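Side-chain contacts in yeast glycogen phosphorylase (Saccharomyces cerevisiae, PDB 1YGP), which belongs to the carbohydrate phosphorylase family of the GT-B clan and holds a bound pyridoxal-5'-phosphate: residues 224-229 / 276-281; 458-461 / 466-469; 528-533 / 540-545. All coordinates share one frame; numbering follows the deposited sequence.

Contact 1: 224-229 / 276-281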
loop_
_atom_site.group_PDB
_atom_site.type_symbol
_atom_site.label_atom_id
_atom_site.label_comp_id
_atom_site.label_asym_id
_atom_site.label_seq_id
_atom_site.Cartn_x
_atom_site.Cartn_y
_atom_site.Cartn_z
ATOM N N ASN A 224 9.251 -9.668 0.949
ATOM C CA ASN A 224 8.343 -10.482 0.146
ATOM C C ASN A 224 8.762 -11.945 -0.036
ATOM O O ASN A 224 7.987 -12.793 -0.465
ATOM C CB ASN A 224 8.204 -9.827 -1.206
ATOM C CG ASN A 224 6.750 -9.572 -1.544
ATOM O OD1 ASN A 224 5.971 -9.058 -0.736
ATOM N ND2 ASN A 224 6.348 -9.917 -2.757
ATOM N N GLU A 225 10.042 -12.204 0.258
ATOM C CA GLU A 225 10.706 -13.491 0.244
ATOM C C GLU A 225 10.252 -14.380 1.402
ATOM O O GLU A 225 10.060 -15.580 1.251
ATOM C CB GLU A 225 12.200 -13.291 0.364
ATOM C CG GLU A 225 12.899 -12.480 -0.715
ATOM C CD GLU A 225 12.892 -10.981 -0.487
ATOM O OE1 GLU A 225 11.966 -10.303 -0.926
ATOM O OE2 GLU A 225 13.820 -10.476 0.129
ATOM N N VAL A 226 10.039 -13.844 2.596
ATOM C CA VAL A 226 9.662 -14.626 3.757
ATOM C C VAL A 226 8.154 -14.703 3.774
ATOM O O VAL A 226 7.514 -13.732 4.172
ATOM C CB VAL A 226 10.224 -13.916 5.021
ATOM C CG1 VAL A 226 9.811 -14.609 6.297
ATOM C CG2 VAL A 226 11.745 -13.985 4.990
ATOM N N GLN A 227 7.570 -15.803 3.303
ATOM C CA GLN A 227 6.125 -16.056 3.371
ATOM C C GLN A 227 5.796 -17.345 4.122
ATOM O O GLN A 227 5.950 -18.422 3.551
ATOM C CB GLN A 227 5.549 -16.170 1.992
ATOM C CG GLN A 227 5.583 -14.840 1.289
ATOM C CD GLN A 227 5.021 -14.911 -0.117
ATOM O OE1 GLN A 227 4.180 -15.742 -0.464
ATOM N NE2 GLN A 227 5.481 -14.046 -0.999
ATOM N N ILE A 228 5.376 -17.337 5.386
ATOM C CA ILE A 228 5.057 -18.544 6.166
ATOM C C ILE A 228 3.592 -18.919 5.923
ATOM O O ILE A 228 2.782 -18.003 6.044
ATOM C CB ILE A 228 5.223 -18.311 7.705
ATOM C CG1 ILE A 228 6.493 -17.565 8.135
ATOM C CG2 ILE A 228 5.247 -19.684 8.316
ATOM C CD1 ILE A 228 7.828 -18.286 7.887
ATOM N N PRO A 229 3.130 -20.127 5.560
ATOM C CA PRO A 229 1.717 -20.567 5.653
ATOM C C PRO A 229 1.242 -20.837 7.083
ATOM O O PRO A 229 2.004 -21.360 7.910
ATOM C CB PRO A 229 1.637 -21.809 4.806
ATOM C CG PRO A 229 2.793 -21.628 3.844
ATOM C CD PRO A 229 3.886 -21.073 4.752
ATOM N N ASN A 276 16.490 -6.097 15.197
ATOM C CA ASN A 276 15.364 -6.110 14.299
ATOM C C ASN A 276 14.024 -6.410 14.944
ATOM O O ASN A 276 13.930 -7.128 15.956
ATOM C CB ASN A 276 15.694 -7.123 13.235
ATOM C CG ASN A 276 14.625 -7.257 12.173
ATOM O OD1 ASN A 276 13.990 -8.295 12.038
ATOM N ND2 ASN A 276 14.355 -6.226 11.395
ATOM N N LEU A 277 12.998 -5.789 14.362
ATOM C CA LEU A 277 11.631 -6.004 14.770
ATOM C C LEU A 277 11.051 -6.628 13.518
ATOM O O LEU A 277 11.288 -6.083 12.430
ATOM C CB LEU A 277 11.010 -4.667 15.090
ATOM C CG LEU A 277 9.583 -4.534 15.616
ATOM C CD1 LEU A 277 9.379 -5.421 16.830
ATOM C CD2 LEU A 277 9.330 -3.078 16.002
ATOM N N ARG A 278 10.406 -7.789 13.619
ATOM C CA ARG A 278 9.825 -8.421 12.462
ATOM C C ARG A 278 8.336 -8.495 12.720
ATOM O O ARG A 278 7.871 -9.076 13.711
ATOM C CB ARG A 278 10.415 -9.812 12.262
ATOM C CG ARG A 278 9.743 -10.484 11.068
ATOM C CD ARG A 278 10.522 -11.660 10.547
ATOM N NE ARG A 278 11.598 -11.184 9.698
ATOM C CZ ARG A 278 12.296 -11.972 8.880
ATOM N NH1 ARG A 278 12.051 -13.278 8.805
ATOM N NH2 ARG A 278 13.212 -11.430 8.082
ATOM N N LEU A 279 7.582 -7.871 11.829
ATOM C CA LEU A 279 6.147 -7.776 11.989
ATOM C C LEU A 279 5.540 -8.590 10.848
ATOM O O LEU A 279 6.169 -8.709 9.793
ATOM C CB LEU A 279 5.766 -6.301 11.923
ATOM C CG LEU A 279 6.595 -5.336 12.759
ATOM C CD1 LEU A 279 6.708 -4.039 12.003
ATOM C CD2 LEU A 279 5.991 -5.147 14.128
ATOM N N TRP A 280 4.366 -9.183 11.027
ATOM C CA TRP A 280 3.751 -9.995 10.013
ATOM C C TRP A 280 2.512 -9.308 9.491
ATOM O O TRP A 280 1.768 -8.699 10.262
ATOM C CB TRP A 280 3.327 -11.354 10.578
ATOM C CG TRP A 280 4.470 -12.164 11.170
ATOM C CD1 TRP A 280 4.691 -12.261 12.529
ATOM C CD2 TRP A 280 5.424 -12.797 10.426
ATOM N NE1 TRP A 280 5.801 -12.948 12.641
ATOM C CE2 TRP A 280 6.278 -13.287 11.426
ATOM C CE3 TRP A 280 5.692 -13.011 9.073
ATOM C CZ2 TRP A 280 7.426 -13.992 11.052
ATOM C CZ3 TRP A 280 6.842 -13.721 8.716
ATOM C CH2 TRP A 280 7.705 -14.204 9.697
ATOM N N GLN A 281 2.251 -9.427 8.194
ATOM C CA GLN A 281 1.033 -8.958 7.534
ATOM C C GLN A 281 0.337 -10.211 7.038
ATOM O O GLN A 281 1.058 -11.078 6.521
ATOM C CB GLN A 281 1.390 -8.103 6.361
ATOM C CG GLN A 281 0.260 -7.824 5.388
ATOM C CD GLN A 281 0.737 -6.856 4.343
ATOM O OE1 GLN A 281 0.480 -5.670 4.485
ATOM N NE2 GLN A 281 1.465 -7.245 3.304
#

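Contact 2: 458-461 / 466-469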
loop_
_atom_site.group_PDB
_atom_site.type_symbol
_atom_site.label_atom_id
_atom_site.label_comp_id
_atom_site.label_asym_id
_atom_site.label_seq_id
_atom_site.Cartn_x
_atom_site.Cartn_y
_atom_site.Cartn_z
ATOM N N ILE A 458 -5.343 -26.363 34.404
ATOM C CA ILE A 458 -5.362 -25.518 33.233
ATOM C C ILE A 458 -6.779 -25.566 32.692
ATOM O O ILE A 458 -7.248 -24.520 32.255
ATOM C CB ILE A 458 -4.351 -26.026 32.184
ATOM C CG1 ILE A 458 -2.931 -25.875 32.705
ATOM C CG2 ILE A 458 -4.498 -25.235 30.897
ATOM C CD1 ILE A 458 -1.878 -26.545 31.789
ATOM N N ILE A 459 -7.524 -26.673 32.664
ATOM C CA ILE A 459 -8.887 -26.592 32.148
ATOM C C ILE A 459 -9.806 -26.330 33.330
ATOM O O ILE A 459 -9.812 -27.098 34.303
ATOM C CB ILE A 459 -9.321 -27.898 31.423
ATOM C CG1 ILE A 459 -8.771 -27.940 30.025
ATOM C CG2 ILE A 459 -10.826 -27.936 31.225
ATOM C CD1 ILE A 459 -7.258 -28.114 29.865
ATOM N N GLU A 460 -10.546 -25.220 33.239
ATOM C CA GLU A 460 -11.528 -24.795 34.224
ATOM C C GLU A 460 -12.827 -25.468 33.861
ATOM O O GLU A 460 -13.384 -25.209 32.791
ATOM C CB GLU A 460 -11.743 -23.285 34.190
ATOM C CG GLU A 460 -12.786 -22.749 35.161
ATOM C CD GLU A 460 -12.864 -21.230 35.200
ATOM O OE1 GLU A 460 -12.050 -20.626 35.895
ATOM O OE2 GLU A 460 -13.732 -20.643 34.552
ATOM N N GLU A 461 -13.301 -26.321 34.765
ATOM C CA GLU A 461 -14.531 -27.068 34.567
ATOM C C GLU A 461 -15.643 -26.113 34.976
ATOM O O GLU A 461 -15.915 -25.988 36.170
ATOM C CB GLU A 461 -14.538 -28.290 35.467
ATOM C CG GLU A 461 -13.261 -29.111 35.499
ATOM C CD GLU A 461 -12.854 -29.811 34.207
ATOM O OE1 GLU A 461 -13.699 -30.415 33.544
ATOM O OE2 GLU A 461 -11.667 -29.781 33.886
ATOM N N ARG A 466 -16.373 -25.070 29.347
ATOM C CA ARG A 466 -15.103 -25.212 30.016
ATOM C C ARG A 466 -14.136 -24.214 29.417
ATOM O O ARG A 466 -14.101 -24.027 28.193
ATOM C CB ARG A 466 -14.517 -26.605 29.834
ATOM C CG ARG A 466 -15.322 -27.662 30.549
ATOM C CD ARG A 466 -14.483 -28.896 30.756
ATOM N NE ARG A 466 -14.284 -29.697 29.565
ATOM C CZ ARG A 466 -13.464 -30.758 29.568
ATOM N NH1 ARG A 466 -12.779 -31.142 30.655
ATOM N NH2 ARG A 466 -13.337 -31.483 28.461
ATOM N N GLN A 467 -13.307 -23.614 30.251
ATOM C CA GLN A 467 -12.320 -22.677 29.756
ATOM C C GLN A 467 -10.942 -23.327 29.854
ATOM O O GLN A 467 -10.687 -24.257 30.631
ATOM C CB GLN A 467 -12.254 -21.410 30.579
ATOM C CG GLN A 467 -13.560 -20.831 31.037
ATOM C CD GLN A 467 -14.418 -20.335 29.898
ATOM O OE1 GLN A 467 -15.062 -21.113 29.203
ATOM N NE2 GLN A 467 -14.457 -19.029 29.656
ATOM N N ILE A 468 -10.045 -22.785 29.042
ATOM C CA ILE A 468 -8.651 -23.138 29.063
ATOM C C ILE A 468 -8.061 -21.893 29.708
ATOM O O ILE A 468 -8.212 -20.770 29.196
ATOM C CB ILE A 468 -8.111 -23.302 27.656
ATOM C CG1 ILE A 468 -8.957 -24.262 26.851
ATOM C CG2 ILE A 468 -6.649 -23.739 27.784
ATOM C CD1 ILE A 468 -8.435 -24.446 25.425
ATOM N N ARG A 469 -7.441 -22.030 30.860
ATOM C CA ARG A 469 -6.881 -20.872 31.518
ATOM C C ARG A 469 -5.474 -20.648 30.980
ATOM O O ARG A 469 -4.494 -21.318 31.337
ATOM C CB ARG A 469 -6.929 -21.130 33.024
ATOM C CG ARG A 469 -8.402 -21.232 33.411
ATOM C CD ARG A 469 -8.642 -21.350 34.896
ATOM N NE ARG A 469 -8.515 -22.712 35.367
ATOM C CZ ARG A 469 -8.914 -23.052 36.597
ATOM N NH1 ARG A 469 -9.441 -22.161 37.439
ATOM N NH2 ARG A 469 -8.794 -24.315 36.998
#

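Contact 3: 528-533 / 540-545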
loop_
_atom_site.group_PDB
_atom_site.type_symbol
_atom_site.label_atom_id
_atom_site.label_comp_id
_atom_site.label_asym_id
_atom_site.label_seq_id
_atom_site.Cartn_x
_atom_site.Cartn_y
_atom_site.Cartn_z
ATOM N N SER A 528 16.694 20.368 26.168
ATOM C CA SER A 528 17.094 21.536 26.957
ATOM C C SER A 528 17.564 21.122 28.347
ATOM O O SER A 528 18.514 21.708 28.861
ATOM C CB SER A 528 15.893 22.509 27.033
ATOM O OG SER A 528 14.712 21.907 26.474
ATOM N N LEU A 529 16.946 20.102 28.957
ATOM C CA LEU A 529 17.421 19.558 30.207
ATOM C C LEU A 529 18.610 18.659 29.909
ATOM O O LEU A 529 19.593 18.719 30.654
ATOM C CB LEU A 529 16.339 18.737 30.907
ATOM C CG LEU A 529 16.696 17.965 32.187
ATOM C CD1 LEU A 529 17.272 18.912 33.223
ATOM C CD2 LEU A 529 15.463 17.301 32.741
ATOM N N ALA A 530 18.611 17.844 28.850
ATOM C CA ALA A 530 19.755 16.983 28.553
ATOM C C ALA A 530 21.050 17.766 28.360
ATOM O O ALA A 530 22.140 17.305 28.720
ATOM C CB ALA A 530 19.515 16.186 27.292
ATOM N N LYS A 531 20.941 18.987 27.823
ATOM C CA LYS A 531 22.078 19.868 27.658
ATOM C C LYS A 531 22.449 20.371 29.051
ATOM O O LYS A 531 23.627 20.264 29.393
ATOM C CB LYS A 531 21.736 21.074 26.766
ATOM N N LEU A 532 21.514 20.826 29.908
ATOM C CA LEU A 532 21.820 21.342 31.238
ATOM C C LEU A 532 22.647 20.379 32.047
ATOM O O LEU A 532 23.649 20.801 32.623
ATOM C CB LEU A 532 20.554 21.645 32.054
ATOM C CG LEU A 532 20.640 22.236 33.485
ATOM C CD1 LEU A 532 21.506 23.480 33.531
ATOM C CD2 LEU A 532 19.253 22.645 33.930
ATOM N N ILE A 533 22.244 19.104 32.056
ATOM C CA ILE A 533 22.950 18.040 32.760
ATOM C C ILE A 533 24.315 17.828 32.123
ATOM O O ILE A 533 25.310 17.757 32.846
ATOM C CB ILE A 533 22.079 16.765 32.705
ATOM C CG1 ILE A 533 20.922 16.963 33.634
ATOM C CG2 ILE A 533 22.832 15.522 33.127
ATOM C CD1 ILE A 533 19.887 15.841 33.523
ATOM N N PRO A 540 30.180 15.925 28.057
ATOM C CA PRO A 540 29.803 16.319 26.704
ATOM C C PRO A 540 29.363 15.159 25.822
ATOM O O PRO A 540 28.679 15.336 24.823
ATOM C CB PRO A 540 31.023 17.008 26.177
ATOM C CG PRO A 540 32.136 16.178 26.777
ATOM C CD PRO A 540 31.630 15.964 28.205
ATOM N N THR A 541 29.768 13.952 26.184
ATOM C CA THR A 541 29.433 12.759 25.450
ATOM C C THR A 541 28.113 12.119 25.861
ATOM O O THR A 541 27.797 11.020 25.403
ATOM C CB THR A 541 30.607 11.784 25.615
ATOM O OG1 THR A 541 31.267 12.048 26.870
ATOM C CG2 THR A 541 31.534 11.904 24.420
ATOM N N GLU A 542 27.340 12.769 26.744
ATOM C CA GLU A 542 26.055 12.273 27.195
ATOM C C GLU A 542 26.188 10.866 27.781
ATOM O O GLU A 542 25.225 10.097 27.841
ATOM C CB GLU A 542 25.027 12.212 26.048
ATOM C CG GLU A 542 24.655 13.377 25.131
ATOM C CD GLU A 542 23.910 14.526 25.777
ATOM O OE1 GLU A 542 22.687 14.500 25.834
ATOM O OE2 GLU A 542 24.550 15.470 26.221
ATOM N N GLU A 543 27.353 10.501 28.328
ATOM C CA GLU A 543 27.565 9.178 28.906
ATOM C C GLU A 543 26.594 8.800 30.024
ATOM O O GLU A 543 26.329 7.614 30.262
ATOM C CB GLU A 543 28.958 9.075 29.465
ATOM N N TYR A 544 26.002 9.822 30.670
ATOM C CA TYR A 544 25.010 9.651 31.717
ATOM C C TYR A 544 23.792 8.897 31.175
ATOM O O TYR A 544 23.088 8.245 31.944
ATOM C CB TYR A 544 24.596 11.035 32.275
ATOM C CG TYR A 544 23.814 11.978 31.367
ATOM C CD1 TYR A 544 24.487 12.822 30.472
ATOM C CD2 TYR A 544 22.411 11.984 31.381
ATOM C CE1 TYR A 544 23.763 13.650 29.597
ATOM C CE2 TYR A 544 21.680 12.805 30.507
ATOM C CZ TYR A 544 22.366 13.631 29.619
ATOM O OH TYR A 544 21.661 14.417 28.733
ATOM N N LEU A 545 23.515 8.915 29.856
ATOM C CA LEU A 545 22.375 8.175 29.301
ATOM C C LEU A 545 22.652 6.687 29.322
ATOM O O LEU A 545 21.732 5.896 29.468
ATOM C CB LEU A 545 22.103 8.657 27.887
ATOM C CG LEU A 545 21.698 10.127 27.861
ATOM C CD1 LEU A 545 21.830 10.710 26.478
ATOM C CD2 LEU A 545 20.281 10.222 28.411
#

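Contact 1: 224-229 / 276-281
Trp280 and Val226 are brought together by their first torsions. In Trp280, CG stands anti to the carbonyl carbon (chi1 -59°), which swings the indole out toward 224-229; in Val226, CG1 is anti to the backbone N (chi1 176°) and reaches back at it. The two side chains cross at about a right angle, and Val226 CG1 arrives at the edge of the indole, near its plane, 3.9 Å from Trp280 CZ3. Ile228, two residues on along the same side of its strand, adds a second aliphatic surface: its CG1 lies 3.9 Å from Trp280 CH2. Arg278 comes at Val226 from the opposite direction, its chain bent at chi3, and its NH1 stops 3.6 Å from Val226 CG1. The aliphatic part of the same arginine is used too, since Arg278 CG sits over one face of the indole, toward its rim. Strands 221-232 and 274-284 are not neighbours in their sheet: strand 255-267 runs between them, and no hydrogen bond joins the two segments. The large indole suits this place because it can span the intervening strand, where it also touches Ala261. Helix 322-350 lies against the same side chains, with Ala338 touching both Ile228 and Trp280. Polar ends are paired outside the contact, Trp280 NE1 with Ser339 OG and the guanidinium with Asp263 and Asp342. The chemistry across the contact is therefore one of dispersion and apolar burial, and the arginine's charge can lie beside a valine methyl because two carboxylates probably balance it.

Contact 2: 458-461 / 466-469
Glu460 and Gln467 form the antiparallel hydrogen-bonded pair of this contact, with Glu460 N giving to Gln467 O at 2.8 Å and Gln467 N returning to Glu460 O at 3.0 Å. A third backbone bond, from Arg469 N to Ile458 O at 2.9 Å, is nearly straight. Between them Ile459 faces Ile468 as a non-hydrogen-bonded pair. Two salt bridges lie toward the two ends of this ladder. Bent at chi3 (-84°), Arg469 folds back across the strands, and Glu460 CB lies under one face of its guanidinium, toward the rim, 3.5 Å from the plane. Glu460 OE1 comes within 3.4 Å of Arg469 NH1, but well out of that plane, so this salt bridge is a matter of charge alone. At the other end Glu461 and Arg466 run side by side: Arg466 NH1 donates to the syn lone pair of Glu461 OE1 at 3.1 Å, a directed salt bridge. Second-shell partners hold Glu460 and Arg469: Lys414 pairs with the carboxylate, and the carbonyl of Ser454 takes a hydrogen bond from Arg469 NH2. Ile459 and Ile468 both rest on Ile431 of helix 425-445, where branched apolar residues suit a buried surface. Glu460 and Gln467 thus point to one face, where Arg469 reaches over Glu460, and the isoleucines to the other, with Arg466 NH1 alongside Ile459 CG2. This is a two-stranded beta hairpin that strand 414-416 widens to a three-stranded antiparallel sheet; Arg469 stands at the N-cap position of the helix that follows, 470-477.

Contact 3: 528-533 / 540-545
Ile533 and Tyr544 supply the CH-pi interaction of this contact. The methyl CG2 of Ile533 stands over the centre of the phenol ring, 3.8 Å from its centroid and only 4° off the ring normal, so that every ring carbon is at a similar distance from it. Tyr544 CG lies between its own backbone N and carbonyl carbon (chi1 68°), a less common setting that sends the ring toward helix 527-536. Leu545 CG covers the opposite face near the rim, and the flat ring is sandwiched between two branched aliphatic residues. Further apolar contact comes from Ala530, one turn before Ile533: its CB meets the hydroxyl end of the ring, with Tyr544 CZ 4.5 Å from Ala530 CB, and a small residue suits the point where that end comes up to the helix. The polar atoms gather at the far end of the tyrosine. Tyr544 OH lies 2.9 Å from Ala530 O and 3.1 Å from Glu542 OE1. Glu542, in a left-handed backbone conformation, turns its side chain at chi2 (-68°) back toward the helix, where OE1 comes to 3.9 Å from Ala530 CB. Its charge is paired with Lys523 of helix 518-524. Around the contact, Leu522 of that same helix touches Tyr544, and Leu551, farther along the loop that holds 540-545, meets both Tyr544 and Ile533. Leu529 and Leu532 pack on Trp567 of helix 562-584, so helix 527-536 lies between that long helix and the irregular chain at 540-545.

How the contacts relate
From the N terminus the three contacts follow in series, none nested in or crossing another. Contact 1 closes the longest loop, 46 residues that include strand 255-267, and ties one edge strand of the nine-stranded mixed sheet, 221-232, to the third strand from that edge, 274-284. Contact 2 closes a turn of four residues and makes a hairpin beside helix 425-445. Contact 3 closes six residues and folds the chain after helix 527-536 back onto that helix. No two of them touch: nearest atoms are about 21 Å apart between contacts 1 and 2, and about 38 Å between contacts 2 and 3, which lie on opposite sides of the chain's centre.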